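Local coordinates for amidohydrolase family protein (Acinetobacter baumannii, PDB 4I6K) that is probably a 2-pyrone-4,6-dicarboxylic acid hydrolase of the amidohydrolase family and can bind citric acid, at residues F239-I244 / N282-E287; F174-D179 / K205-K210. All coordinates share one frame; numbering follows the deposited sequence.

Contact 1: F239-I244 / N282-E287; sequences FLHKLI and NQNPTE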
ATOM      1  N   PHE A 239      -6.439  15.744  -5.870  1.00 48.82           N
ATOM      2  CA  PHE A 239      -6.515  14.368  -5.378  1.00 43.84           C
ATOM      3  C   PHE A 239      -6.638  14.204  -3.845  1.00 52.38           C
ATOM      4  O   PHE A 239      -6.394  13.117  -3.303  1.00 47.55           O
ATOM      5  CB  PHE A 239      -5.319  13.558  -5.897  1.00 46.76           C
ATOM      6  CG  PHE A 239      -5.375  13.266  -7.378  1.00 51.64           C
ATOM      7  CD1 PHE A 239      -5.668  11.989  -7.836  1.00 47.48           C
ATOM      8  CD2 PHE A 239      -5.135  14.267  -8.313  1.00 43.23           C
ATOM      9  CE1 PHE A 239      -5.731  11.713  -9.203  1.00 42.96           C
ATOM     10  CE2 PHE A 239      -5.190  13.995  -9.671  1.00 46.72           C
ATOM     11  CZ  PHE A 239      -5.494  12.712 -10.116  1.00 44.19           C
ATOM     12  N   LEU A 240      -7.022  15.267  -3.148  1.00 44.82           N
ATOM     13  CA  LEU A 240      -7.205  15.203  -1.692  1.00 45.44           C
ATOM     14  C   LEU A 240      -8.076  14.043  -1.197  1.00 48.76           C
ATOM     15  O   LEU A 240      -7.822  13.494  -0.124  1.00 47.00           O
ATOM     16  CB  LEU A 240      -7.805  16.508  -1.163  1.00 47.81           C
ATOM     17  CG  LEU A 240      -7.641  16.649   0.343  1.00 48.90           C
ATOM     18  CD1 LEU A 240      -6.142  16.558   0.696  1.00 44.01           C
ATOM     19  CD2 LEU A 240      -8.255  17.958   0.810  1.00 53.55           C
ATOM     20  N   HIS A 241      -9.114  13.689  -1.953  1.00 48.85           N
ATOM     21  CA  HIS A 241     -10.050  12.652  -1.508  1.00 48.38           C
ATOM     22  C   HIS A 241      -9.604  11.286  -1.989  1.00 45.20           C
ATOM     23  O   HIS A 241     -10.262  10.272  -1.753  1.00 48.87           O
ATOM     24  CB  HIS A 241     -11.482  12.971  -1.945  1.00 46.42           C
ATOM     25  CG  HIS A 241     -11.970  14.279  -1.419  1.00 56.58           C
ATOM     26  ND1 HIS A 241     -12.914  14.372  -0.421  1.00 58.48           N
ATOM     27  CD2 HIS A 241     -11.597  15.549  -1.706  1.00 57.48           C
ATOM     28  CE1 HIS A 241     -13.122  15.646  -0.135  1.00 53.81           C
ATOM     29  NE2 HIS A 241     -12.336  16.381  -0.901  1.00 47.27           N
ATOM     30  N   LYS A 242      -8.451  11.265  -2.636  1.00 43.24           N
ATOM     31  CA  LYS A 242      -7.887  10.027  -3.122  1.00 43.94           C
ATOM     32  C   LYS A 242      -6.688   9.612  -2.267  1.00 43.78           C
ATOM     33  O   LYS A 242      -5.997   8.638  -2.565  1.00 45.92           O
ATOM     34  CB  LYS A 242      -7.476  10.196  -4.585  1.00 47.35           C
ATOM     35  CG  LYS A 242      -8.581  10.769  -5.486  1.00 47.23           C
ATOM     36  CD  LYS A 242      -9.914  10.027  -5.343  1.00 42.12           C
ATOM     37  CE  LYS A 242      -9.776   8.517  -5.651  1.00 45.93           C
ATOM     38  NZ  LYS A 242      -9.509   8.187  -7.097  1.00 38.87           N
ATOM     39  N   LEU A 243      -6.448  10.354  -1.196  1.00 43.41           N
ATOM     40  CA  LEU A 243      -5.255  10.127  -0.395  1.00 45.91           C
ATOM     41  C   LEU A 243      -5.570   9.326   0.854  1.00 45.56           C
ATOM     42  O   LEU A 243      -6.568   9.578   1.524  1.00 54.55           O
ATOM     43  CB  LEU A 243      -4.617  11.455  -0.006  1.00 39.19           C
ATOM     44  CG  LEU A 243      -4.141  12.328  -1.175  1.00 49.91           C
ATOM     45  CD1 LEU A 243      -3.432  13.591  -0.655  1.00 36.51           C
ATOM     46  CD2 LEU A 243      -3.241  11.519  -2.115  1.00 39.45           C
ATOM     47  N   ILE A 244      -4.718   8.354   1.155  1.00 45.33           N
ATOM     48  CA  ILE A 244      -4.843   7.598   2.400  1.00 47.47           C
ATOM     49  C   ILE A 244      -3.485   7.419   3.091  1.00 47.93           C
ATOM     50  O   ILE A 244      -2.427   7.554   2.462  1.00 51.43           O
ATOM     51  CB  ILE A 244      -5.594   6.232   2.227  1.00 42.05           C
ATOM     52  CG1 ILE A 244      -4.844   5.274   1.299  1.00 49.47           C
ATOM     53  CG2 ILE A 244      -7.041   6.449   1.750  1.00 44.71           C
ATOM     54  CD1 ILE A 244      -5.235   5.397  -0.152  1.00 61.32           C
ATOM     55  N   ASN A 282     -10.004   9.099   7.714  1.00 53.01           N
ATOM     56  CA  ASN A 282     -11.365   8.666   7.927  1.00 54.16           C
ATOM     57  C   ASN A 282     -12.252   8.467   6.703  1.00 58.71           C
ATOM     58  O   ASN A 282     -12.579   7.350   6.352  1.00 53.87           O
ATOM     59  CB  ASN A 282     -12.005   9.637   8.885  1.00 56.37           C
ATOM     60  CG  ASN A 282     -13.421   9.319   9.179  1.00 59.70           C
ATOM     61  OD1 ASN A 282     -14.054  10.025   9.933  1.00 81.31           O
ATOM     62  ND2 ASN A 282     -13.936   8.266   8.592  1.00 47.97           N
ATOM     63  N   GLN A 283     -12.674   9.539   6.058  1.00 54.95           N
ATOM     64  CA  GLN A 283     -13.532   9.366   4.912  1.00 57.34           C
ATOM     65  C   GLN A 283     -12.854   8.659   3.745  1.00 51.12           C
ATOM     66  O   GLN A 283     -13.436   7.763   3.166  1.00 53.63           O
ATOM     67  CB  GLN A 283     -14.108  10.699   4.450  1.00 55.56           C
ATOM     68  CG  GLN A 283     -15.316  11.171   5.215  1.00 68.04           C
ATOM     69  CD  GLN A 283     -14.982  11.997   6.425  1.00 74.64           C
ATOM     70  OE1 GLN A 283     -15.859  12.372   7.180  1.00 72.31           O
ATOM     71  NE2 GLN A 283     -13.719  12.281   6.617  1.00 75.41           N
ATOM     72  N   ASN A 284     -11.634   9.042   3.412  1.00 50.09           N
ATOM     73  CA  ASN A 284     -11.019   8.532   2.205  1.00 44.45           C
ATOM     74  C   ASN A 284     -10.808   7.036   2.250  1.00 49.61           C
ATOM     75  O   ASN A 284     -11.128   6.351   1.331  1.00 56.42           O
ATOM     76  CB  ASN A 284      -9.684   9.219   1.904  1.00 39.31           C
ATOM     77  CG  ASN A 284      -9.824  10.689   1.671  1.00 45.39           C
ATOM     78  OD1 ASN A 284     -10.911  11.215   1.544  1.00 39.80           O
ATOM     79  ND2 ASN A 284      -8.713  11.370   1.591  1.00 43.28           N
ATOM     80  N   PRO A 285     -10.308   6.527   3.354  1.00 50.11           N
ATOM     81  CA  PRO A 285     -10.048   5.097   3.446  1.00 46.30           C
ATOM     82  C   PRO A 285     -11.332   4.330   3.739  1.00 49.13           C
ATOM     83  O   PRO A 285     -11.495   3.188   3.304  1.00 42.50           O
ATOM     84  CB  PRO A 285      -9.049   4.993   4.605  1.00 39.87           C
ATOM     85  CG  PRO A 285      -9.323   6.217   5.452  1.00 42.52           C
ATOM     86  CD  PRO A 285      -9.778   7.280   4.505  1.00 43.85           C
ATOM     87  N   THR A 286     -12.249   4.957   4.461  1.00 47.01           N
ATOM     88  CA  THR A 286     -13.552   4.356   4.628  1.00 54.95           C
ATOM     89  C   THR A 286     -14.175   4.066   3.265  1.00 58.85           C
ATOM     90  O   THR A 286     -14.659   2.955   3.029  1.00 63.08           O
ATOM     91  CB  THR A 286     -14.489   5.250   5.431  1.00 52.27           C
ATOM     92  OG1 THR A 286     -13.977   5.374   6.759  1.00 50.30           O
ATOM     93  CG2 THR A 286     -15.901   4.634   5.470  1.00 50.44           C
ATOM     94  N   GLU A 287     -14.147   5.059   2.372  1.00 52.60           N
ATOM     95  CA  GLU A 287     -14.725   4.931   1.036  0.50 51.86           C
ATOM     96  C   GLU A 287     -14.000   3.877   0.201  1.00 49.26           C
ATOM     97  O   GLU A 287     -14.618   3.039  -0.444  1.00 53.24           O
ATOM     98  CB  GLU A 287     -14.689   6.282   0.311  0.50 52.19           C
ATOM     99  CG  GLU A 287     -15.526   7.368   0.977  0.50 55.33           C
ATOM    100  CD  GLU A 287     -15.514   8.685   0.210  0.50 57.68           C
ATOM    101  OE1 GLU A 287     -16.508   9.443   0.297  0.50 41.81           O
ATOM    102  OE2 GLU A 287     -14.514   8.956  -0.486  0.50 55.98           O
TER
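Asn284 on helix 274-289 reaches Leu240 and Leu243 in the turn that leads into strand 243-244, and is the residue of 282-287 most buried by that segment. The side chain of Asn284 leaves with CG beside its own backbone N (chi1 -62°), which carries the amide toward the turn. There ND2 gives a hydrogen bond to Leu243 O (2.8 Å, 158° at the hydrogen); it meets a lone pair of that carbonyl, and the acceptor lies close to the asparagine amide plane. A second bond from ND2, to Leu240 O at 2.9 Å, is bent to 129° and weak. OD1 of Asn284 lies over the backbone of His241, 3.5 Å from its CA. Pro285 follows with an apolar contact: its CB lies 3.8 Å from CG2 of Ile244, whose same methyl also touches Asn284 CB. Pro285 further packs on Ile28 and Thr30 of strand 28-32. One buried amide nitrogen thus serves two carbonyls of the turn, three residues apart, and holds the start of the last strand against the C-terminal helix through one strong and one weak bond.

Contact 2: F174-D179 / K205-K210; sequences FDVVID and KQHWIK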
ATOM      1  N   PHE A 174     -11.318  -0.976 -11.851  1.00 38.43           N
ATOM      2  CA  PHE A 174     -10.907  -1.015 -10.440  1.00 41.91           C
ATOM      3  C   PHE A 174     -10.110   0.192  -9.966  1.00 46.65           C
ATOM      4  O   PHE A 174      -9.498   0.919 -10.754  1.00 56.36           O
ATOM      5  CB  PHE A 174     -10.156  -2.312 -10.075  1.00 40.59           C
ATOM      6  CG  PHE A 174      -9.060  -2.711 -11.061  1.00 46.86           C
ATOM      7  CD1 PHE A 174      -7.994  -1.858 -11.336  1.00 38.09           C
ATOM      8  CD2 PHE A 174      -9.088  -3.961 -11.684  1.00 39.91           C
ATOM      9  CE1 PHE A 174      -6.992  -2.234 -12.235  1.00 53.45           C
ATOM     10  CE2 PHE A 174      -8.080  -4.345 -12.579  1.00 35.27           C
ATOM     11  CZ  PHE A 174      -7.039  -3.485 -12.854  1.00 39.79           C
ATOM     12  N   ASP A 175     -10.128   0.389  -8.656  1.00 52.31           N
ATOM     13  CA  ASP A 175      -9.266   1.361  -8.007  1.00 51.67           C
ATOM     14  C   ASP A 175      -7.816   0.924  -8.141  1.00 48.40           C
ATOM     15  O   ASP A 175      -7.501  -0.254  -7.983  1.00 45.81           O
ATOM     16  CB  ASP A 175      -9.635   1.440  -6.530  1.00 46.10           C
ATOM     17  CG  ASP A 175     -11.050   1.936  -6.322  1.00 57.36           C
ATOM     18  OD1 ASP A 175     -11.835   1.254  -5.628  1.00 54.72           O
ATOM     19  OD2 ASP A 175     -11.376   3.010  -6.877  1.00 56.34           O
ATOM     20  N   VAL A 176      -6.935   1.865  -8.447  1.00 42.84           N
ATOM     21  CA  VAL A 176      -5.504   1.573  -8.425  1.00 37.65           C
ATOM     22  C   VAL A 176      -4.843   2.372  -7.304  1.00 43.34           C
ATOM     23  O   VAL A 176      -4.989   3.591  -7.202  1.00 38.24           O
ATOM     24  CB  VAL A 176      -4.804   1.874  -9.761  1.00 43.81           C
ATOM     25  CG1 VAL A 176      -3.382   1.315  -9.753  1.00 45.83           C
ATOM     26  CG2 VAL A 176      -5.589   1.300 -10.944  1.00 30.84           C
ATOM     27  N   VAL A 177      -4.124   1.672  -6.447  1.00 37.19           N
ATOM     28  CA  VAL A 177      -3.604   2.280  -5.236  1.00 43.44           C
ATOM     29  C   VAL A 177      -2.093   2.292  -5.309  1.00 42.93           C
ATOM     30  O   VAL A 177      -1.479   1.274  -5.601  1.00 48.69           O
ATOM     31  CB  VAL A 177      -4.081   1.488  -4.005  1.00 43.71           C
ATOM     32  CG1 VAL A 177      -3.619   2.150  -2.733  1.00 38.23           C
ATOM     33  CG2 VAL A 177      -5.616   1.367  -4.039  1.00 41.05           C
ATOM     34  N   ILE A 178      -1.487   3.450  -5.083  1.00 47.63           N
ATOM     35  CA  ILE A 178      -0.037   3.536  -5.215  1.00 46.47           C
ATOM     36  C   ILE A 178       0.647   3.703  -3.864  1.00 44.26           C
ATOM     37  O   ILE A 178       0.355   4.644  -3.141  1.00 42.89           O
ATOM     38  CB  ILE A 178       0.409   4.649  -6.201  1.00 52.47           C
ATOM     39  CG1 ILE A 178      -0.191   4.417  -7.599  1.00 40.61           C
ATOM     40  CG2 ILE A 178       1.936   4.719  -6.282  1.00 55.37           C
ATOM     41  CD1 ILE A 178      -1.374   5.317  -7.899  1.00 44.90           C
ATOM     42  N   ASP A 179       1.549   2.769  -3.547  1.00 44.66           N
ATOM     43  CA  ASP A 179       2.260   2.716  -2.269  1.00 47.72           C
ATOM     44  C   ASP A 179       3.288   3.834  -2.083  1.00 46.11           C
ATOM     45  O   ASP A 179       4.008   4.181  -3.015  1.00 46.29           O
ATOM     46  CB  ASP A 179       2.988   1.376  -2.135  1.00 43.83           C
ATOM     47  CG  ASP A 179       2.050   0.222  -1.859  1.00 50.53           C
ATOM     48  OD1 ASP A 179       2.473  -0.934  -2.072  1.00 38.56           O
ATOM     49  OD2 ASP A 179       0.901   0.461  -1.421  1.00 39.19           O
ATOM     50  N   LYS A 205     -10.456   9.737 -11.125  1.00 48.81           N
ATOM     51  CA  LYS A 205     -11.554   8.763 -11.136  1.00 55.54           C
ATOM     52  C   LYS A 205     -11.092   7.341 -10.863  1.00 52.11           C
ATOM     53  O   LYS A 205     -11.918   6.431 -10.777  1.00 47.71           O
ATOM     54  CB  LYS A 205     -12.289   8.773 -12.483  1.00 60.13           C
ATOM     55  CG  LYS A 205     -13.353   9.866 -12.660  1.00 64.99           C
ATOM     56  CD  LYS A 205     -14.526   9.652 -11.717  1.00 63.86           C
ATOM     57  CE  LYS A 205     -15.843   9.579 -12.477  1.00 59.81           C
ATOM     58  NZ  LYS A 205     -15.857  10.483 -13.658  1.00 71.76           N
ATOM     59  N   GLN A 206      -9.783   7.131 -10.751  1.00 52.00           N
ATOM     60  CA  GLN A 206      -9.287   5.764 -10.578  1.00 53.80           C
ATOM     61  C   GLN A 206      -8.169   5.554  -9.573  1.00 51.67           C
ATOM     62  O   GLN A 206      -8.101   4.496  -8.933  1.00 50.98           O
ATOM     63  CB  GLN A 206      -8.853   5.151 -11.903  1.00 44.03           C
ATOM     64  CG  GLN A 206      -8.288   3.754 -11.705  1.00 53.20           C
ATOM     65  CD  GLN A 206      -7.768   3.149 -12.989  1.00 46.81           C
ATOM     66  OE1 GLN A 206      -7.162   3.836 -13.817  1.00 37.94           O
ATOM     67  NE2 GLN A 206      -8.002   1.859 -13.164  1.00 46.61           N
ATOM     68  N   HIS A 207      -7.280   6.530  -9.452  1.00 41.54           N
ATOM     69  CA  HIS A 207      -6.058   6.316  -8.679  1.00 47.57           C
ATOM     70  C   HIS A 207      -6.115   6.866  -7.273  1.00 44.99           C
ATOM     71  O   HIS A 207      -6.684   7.928  -7.050  1.00 53.66           O
ATOM     72  CB  HIS A 207      -4.860   6.906  -9.408  1.00 48.76           C
ATOM     73  CG  HIS A 207      -4.647   6.316 -10.759  1.00 45.06           C
ATOM     74  ND1 HIS A 207      -4.997   6.974 -11.919  1.00 55.47           N
ATOM     75  CD2 HIS A 207      -4.152   5.118 -11.138  1.00 39.69           C
ATOM     76  CE1 HIS A 207      -4.705   6.211 -12.956  1.00 49.78           C
ATOM     77  NE2 HIS A 207      -4.193   5.079 -12.511  1.00 48.56           N
ATOM     78  N   TRP A 208      -5.516   6.123  -6.338  1.00 45.18           N
ATOM     79  CA  TRP A 208      -5.381   6.527  -4.938  1.00 44.96           C
ATOM     80  C   TRP A 208      -3.905   6.496  -4.573  1.00 48.80           C
ATOM     81  O   TRP A 208      -3.158   5.633  -5.057  1.00 50.49           O
ATOM     82  CB  TRP A 208      -6.128   5.569  -4.004  1.00 42.67           C
ATOM     83  CG  TRP A 208      -7.585   5.444  -4.277  1.00 43.79           C
ATOM     84  CD1 TRP A 208      -8.170   4.852  -5.360  1.00 34.00           C
ATOM     85  CD2 TRP A 208      -8.657   5.924  -3.451  1.00 36.76           C
ATOM     86  NE1 TRP A 208      -9.543   4.942  -5.265  1.00 48.32           N
ATOM     87  CE2 TRP A 208      -9.866   5.583  -4.094  1.00 50.04           C
ATOM     88  CE3 TRP A 208      -8.710   6.604  -2.231  1.00 43.77           C
ATOM     89  CZ2 TRP A 208     -11.116   5.906  -3.558  1.00 53.41           C
ATOM     90  CZ3 TRP A 208      -9.962   6.925  -1.696  1.00 52.20           C
ATOM     91  CH2 TRP A 208     -11.141   6.577  -2.361  1.00 51.39           C
ATOM     92  N   ILE A 209      -3.487   7.419  -3.708  1.00 43.62           N
ATOM     93  CA  ILE A 209      -2.103   7.432  -3.251  1.00 47.37           C
ATOM     94  C   ILE A 209      -1.982   7.327  -1.736  1.00 48.99           C
ATOM     95  O   ILE A 209      -2.684   8.029  -0.988  1.00 45.95           O
ATOM     96  CB  ILE A 209      -1.371   8.692  -3.701  1.00 43.44           C
ATOM     97  CG1 ILE A 209      -1.446   8.818  -5.215  1.00 43.29           C
ATOM     98  CG2 ILE A 209       0.067   8.630  -3.238  1.00 46.95           C
ATOM     99  CD1 ILE A 209      -1.170  10.206  -5.711  1.00 56.28           C
ATOM    100  N   LYS A 210      -1.089   6.437  -1.297  1.00 45.28           N
ATOM    101  CA  LYS A 210      -0.789   6.265   0.118  1.00 40.17           C
ATOM    102  C   LYS A 210       0.307   7.243   0.507  1.00 39.78           C
ATOM    103  O   LYS A 210       1.362   7.261  -0.123  1.00 44.03           O
ATOM    104  CB  LYS A 210      -0.323   4.832   0.405  1.00 37.67           C
ATOM    105  CG  LYS A 210      -1.266   3.728  -0.062  1.00 43.84           C
ATOM    106  CD  LYS A 210      -1.324   2.622   0.979  1.00 40.75           C
ATOM    107  CE  LYS A 210      -1.789   1.314   0.391  1.00 51.54           C
ATOM    108  NZ  LYS A 210      -1.934   0.279   1.462  1.00 40.18           N
TER
HETATM  109  O   HOH W   1     -11.156   5.772  -7.819  1.00 55.82           O
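Strands 176-178 and 207-210 are the parallel strands of a beta-alpha-beta unit whose crossover carries helix 193-201. The backbone ladder runs from Val176 N to Gln206 O, through Trp208 N to Val176 O (2.7 Å) and Ile178 N to Trp208 O, and ends with Lys210 N to Ile178 O. Before the strands, Gln206 CG lies opposite its backbone N (chi1 178°) and the chain stays straight beyond, taking NE2 to Phe174 O at 3.0 Å, with the acceptor in the amide plane; NE2 also bonds Leu169 O. Val176 CG2 packs 3.3 Å from NE2, while Val176 CB meets His207 CD2 at 3.6 Å. On the face of Val177, Trp208 NE1 bonds Asp175 OD2 (3.1 Å) from above the carboxylate, whose plane stands 87° to the indole. A water donates to the same OD2 and weakly to Lys205 O. The Lys210 side chain crosses Val177, CE 3.7 Å from its CG1, then lies alongside Asp179. NZ forms a salt bridge with Glu154 and hydrogen bonds with Thr30 O and His31 ND1; Asp179 OD1 forms one with Arg123, a salt bridge. The Asp179 side chain is about 5 Å from the bound citrate, in keeping with an amidohydrolase TIM barrel, where the ligand sits at the C-terminal strand ends.

In the fold
From the N terminus, strand 28-32 opens a parallel sheet of eight strands that the chain adds in sequence order. Contact 2 closes first, joining strands 176-178 and 207-210 across the loop that holds helix 193-201. Helix 222-237 then leads to contact 1, where strand 243-244 and the turn before it meet the C-terminal helix 274-289, closing a second loop through helix 260-270. The two loops are in series and neither nests nor crosses. Strands 207-210 and 243-244 are sheet neighbours, with a probable hydrogen bond from Ile244 N to Ile209 O. Lys242 also spans both contacts, its ammonium reaching His207 O and its chain lying against Trp208.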